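Local coordinates for protein tRNA uridine(34) acetyltransferase (PDB 6IA8) that forms 5-(carboxymethyl)uridine at the wobble position of tRNA from acetyl-CoA, using radical S-adenosylmethionine chemistry, at residues 496-499 and 500-503. Residues are numbered along the deposited sequence; the frame is centred on the assembly and turned at random.
Sequences IGVR and EYYR. With SO4 (sulfate ion), chain G; SO4 (sulfate ion), chain D.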
ATOM      1  N   ILE A 496       4.419   5.742 -13.083  1.00 31.71           N
ATOM      2  CA  ILE A 496       4.718   6.591 -14.235  1.00 39.65           C
ATOM      3  C   ILE A 496       6.188   6.995 -14.222  1.00 40.85           C
ATOM      4  O   ILE A 496       6.878   6.924 -15.246  1.00 44.80           O
ATOM      5  CB  ILE A 496       3.789   7.817 -14.242  1.00 50.27           C
ATOM      6  CG1 ILE A 496       2.332   7.356 -14.393  1.00 46.56           C
ATOM      7  CG2 ILE A 496       4.195   8.786 -15.333  1.00 45.55           C
ATOM      8  CD1 ILE A 496       1.298   8.386 -13.906  1.00 47.84           C
ATOM      9  N   GLY A 497       6.692   7.425 -13.058  1.00 37.36           N
ATOM     10  CA  GLY A 497       8.046   7.914 -12.951  1.00 44.01           C
ATOM     11  C   GLY A 497       9.111   6.852 -12.803  1.00 40.64           C
ATOM     12  O   GLY A 497      10.283   7.185 -12.619  1.00 49.34           O
ATOM     13  N   VAL A 498       8.739   5.582 -12.901  1.00 32.90           N
ATOM     14  CA  VAL A 498       9.681   4.469 -12.813  1.00 36.20           C
ATOM     15  C   VAL A 498       9.851   3.751 -14.151  1.00 48.76           C
ATOM     16  O   VAL A 498      10.709   2.856 -14.263  1.00 37.27           O
ATOM     17  CB  VAL A 498       9.240   3.454 -11.732  1.00 39.47           C
ATOM     18  CG1 VAL A 498      10.365   2.463 -11.422  1.00 51.90           C
ATOM     19  CG2 VAL A 498       8.772   4.145 -10.481  1.00 53.59           C
ATOM     20  N   ARG A 499       9.050   4.087 -15.161  1.00 39.27           N
ATOM     21  CA  ARG A 499       9.127   3.381 -16.432  1.00 41.85           C
ATOM     22  C   ARG A 499      10.546   3.409 -16.976  1.00 43.95           C
ATOM     23  O   ARG A 499      11.031   2.412 -17.525  1.00 42.94           O
ATOM     24  CB  ARG A 499       8.134   4.010 -17.415  1.00 48.31           C
ATOM     25  CG  ARG A 499       6.669   3.792 -16.985  1.00 44.22           C
ATOM     26  CD  ARG A 499       5.678   4.545 -17.866  1.00 53.01           C
ATOM     27  NE  ARG A 499       4.298   4.228 -17.512  1.00 63.97           N
ATOM     28  CZ  ARG A 499       3.246   4.981 -17.822  1.00 87.16           C
ATOM     29  NH1 ARG A 499       3.409   6.110 -18.496  1.00 74.65           N
ATOM     30  NH2 ARG A 499       2.028   4.609 -17.445  1.00 83.02           N
ATOM     31  N   GLU A 500      11.232   4.546 -16.816  1.00 39.38           N
ATOM     32  CA  GLU A 500      12.586   4.685 -17.345  1.00 46.43           C
ATOM     33  C   GLU A 500      13.506   3.630 -16.749  1.00 43.78           C
ATOM     34  O   GLU A 500      14.380   3.098 -17.437  1.00 41.87           O
ATOM     35  CB  GLU A 500      13.127   6.093 -17.069  1.00 45.44           C
ATOM     36  CG  GLU A 500      14.305   6.488 -17.925  1.00100.96           C
ATOM     37  CD  GLU A 500      13.977   6.482 -19.406  1.00125.34           C
ATOM     38  OE1 GLU A 500      14.494   5.602 -20.127  1.00125.26           O
ATOM     39  OE2 GLU A 500      13.193   7.351 -19.847  1.00107.23           O
ATOM     40  N   TYR A 501      13.309   3.300 -15.475  1.00 39.72           N
ATOM     41  CA  TYR A 501      14.137   2.297 -14.816  1.00 39.78           C
ATOM     42  C   TYR A 501      13.992   0.945 -15.494  1.00 50.78           C
ATOM     43  O   TYR A 501      14.987   0.257 -15.739  1.00 42.62           O
ATOM     44  CB  TYR A 501      13.750   2.191 -13.341  1.00 42.85           C
ATOM     45  CG  TYR A 501      14.487   1.107 -12.564  1.00 36.41           C
ATOM     46  CD1 TYR A 501      15.732   1.355 -11.987  1.00 41.21           C
ATOM     47  CD2 TYR A 501      13.950  -0.158 -12.433  1.00 33.40           C
ATOM     48  CE1 TYR A 501      16.405   0.364 -11.275  1.00 40.87           C
ATOM     49  CE2 TYR A 501      14.608  -1.160 -11.725  1.00 39.52           C
ATOM     50  CZ  TYR A 501      15.842  -0.900 -11.154  1.00 39.85           C
ATOM     51  OH  TYR A 501      16.493  -1.882 -10.452  1.00 45.26           O
ATOM     52  N   TYR A 502      12.761   0.555 -15.819  1.00 40.36           N
ATOM     53  CA  TYR A 502      12.550  -0.731 -16.478  1.00 38.66           C
ATOM     54  C   TYR A 502      13.002  -0.714 -17.935  1.00 42.23           C
ATOM     55  O   TYR A 502      13.421  -1.754 -18.467  1.00 36.80           O
ATOM     56  CB  TYR A 502      11.073  -1.140 -16.342  1.00 33.44           C
ATOM     57  CG  TYR A 502      10.703  -1.369 -14.863  1.00 34.21           C
ATOM     58  CD1 TYR A 502      11.157  -2.475 -14.194  1.00 32.52           C
ATOM     59  CD2 TYR A 502       9.942  -0.444 -14.143  1.00 30.82           C
ATOM     60  CE1 TYR A 502      10.874  -2.681 -12.853  1.00 35.68           C
ATOM     61  CE2 TYR A 502       9.659  -0.627 -12.796  1.00 35.19           C
ATOM     62  CZ  TYR A 502      10.115  -1.766 -12.162  1.00 34.85           C
ATOM     63  OH  TYR A 502       9.834  -1.989 -10.834  1.00 36.99           O
ATOM     64  N   ARG A 503      12.944   0.441 -18.592  1.00 41.37           N
ATOM     65  CA  ARG A 503      13.494   0.517 -19.936  1.00 45.55           C
ATOM     66  C   ARG A 503      14.976   0.182 -19.926  1.00 49.49           C
ATOM     67  O   ARG A 503      15.459  -0.523 -20.817  1.00 44.29           O
ATOM     68  CB  ARG A 503      13.268   1.901 -20.542  1.00 49.37           C
ATOM     69  CG  ARG A 503      11.821   2.183 -20.851  1.00 48.01           C
ATOM     70  CD  ARG A 503      11.646   3.441 -21.768  1.00 55.76           C
ATOM     71  NE  ARG A 503      10.223   3.686 -21.993  1.00 71.86           N
ATOM     72  CZ  ARG A 503       9.504   4.617 -21.373  1.00 89.65           C
ATOM     73  NH1 ARG A 503      10.073   5.429 -20.485  1.00 84.01           N
ATOM     74  NH2 ARG A 503       8.208   4.743 -21.653  1.00 65.98           N
TER
HETATM   75  S   SO4 G 606       8.870   2.167 -24.839  1.00 94.50           S
HETATM   76  O1  SO4 G 606       8.723   1.745 -23.450  1.00 94.71           O
HETATM   77  O2  SO4 G 606      10.266   2.009 -25.234  1.00 85.22           O
HETATM   78  O3  SO4 G 606       8.472   3.564 -24.961  1.00111.49           O
HETATM   79  O4  SO4 G 606       8.027   1.351 -25.704  1.00 99.53           O
HETATM   80  S   SO4 D 603      19.580  -1.458  -8.403  1.00 44.97           S
HETATM   81  O1  SO4 D 603      19.819  -2.776  -9.022  1.00 41.04           O
HETATM   82  O2  SO4 D 603      20.930  -0.905  -8.091  1.00 47.06           O
HETATM   83  O3  SO4 D 603      18.850  -0.613  -9.339  1.00 42.73           O
HETATM   84  O4  SO4 D 603      18.841  -1.632  -7.142  1.00 42.32           O
HETATM   85  O   HOH W   1       9.996   7.094 -15.900  1.00 41.50           O
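V498 turns CG1 anti to its backbone N (chi1 -167°), which sets this methyl beside Y501 CB and 3.5 Å from CE2 of Y502; the valine and Y501 side chains run side by side. Y502 places CG beside its own N (chi1 -64°), and CD2 of Y501 lies 3.9 Å above the centre of the Y502 ring. V498 O, just before helix 499-504, is shared by weak bonds from Y501 N and Y502 N, whereas the regular i to i+4 bond runs from R503 N to R499 O at 2.9 Å. A water bridges this start of the helix, accepting from E500 N (3.0 Å) and donating to I496 O.

R503 is extended from CG to NE, and one face of its guanidinium lies over R499 CB, with NH1 3.9 Å from that carbon. Its NE donates to O1 of a sulfate at 2.9 Å and 162°, the oxygen lying at the guanidinium edge. R503 NH1 forms a salt bridge with E179, whose other carboxylate oxygen pairs with R499 NH1; the link from R503 NH1 to E500 OE2 is long. A leucine in place of R503 would probably leave E179 with R499 alone of these two arginines and E500 without its long partner.

Y501 OH donates to O3 of the second sulfate (2.9 Å), which also accepts from the backbone N of G468, G470 and R471. Both ions probably come from the crystallisation liquor, but as G470, R471 and Y502 are inferred acetyl-CoA ligands, this one probably marks where the pyrophosphate of acetyl-CoA binds in the GNAT fold, with the Y501 hydroxyl well placed to meet an anion there.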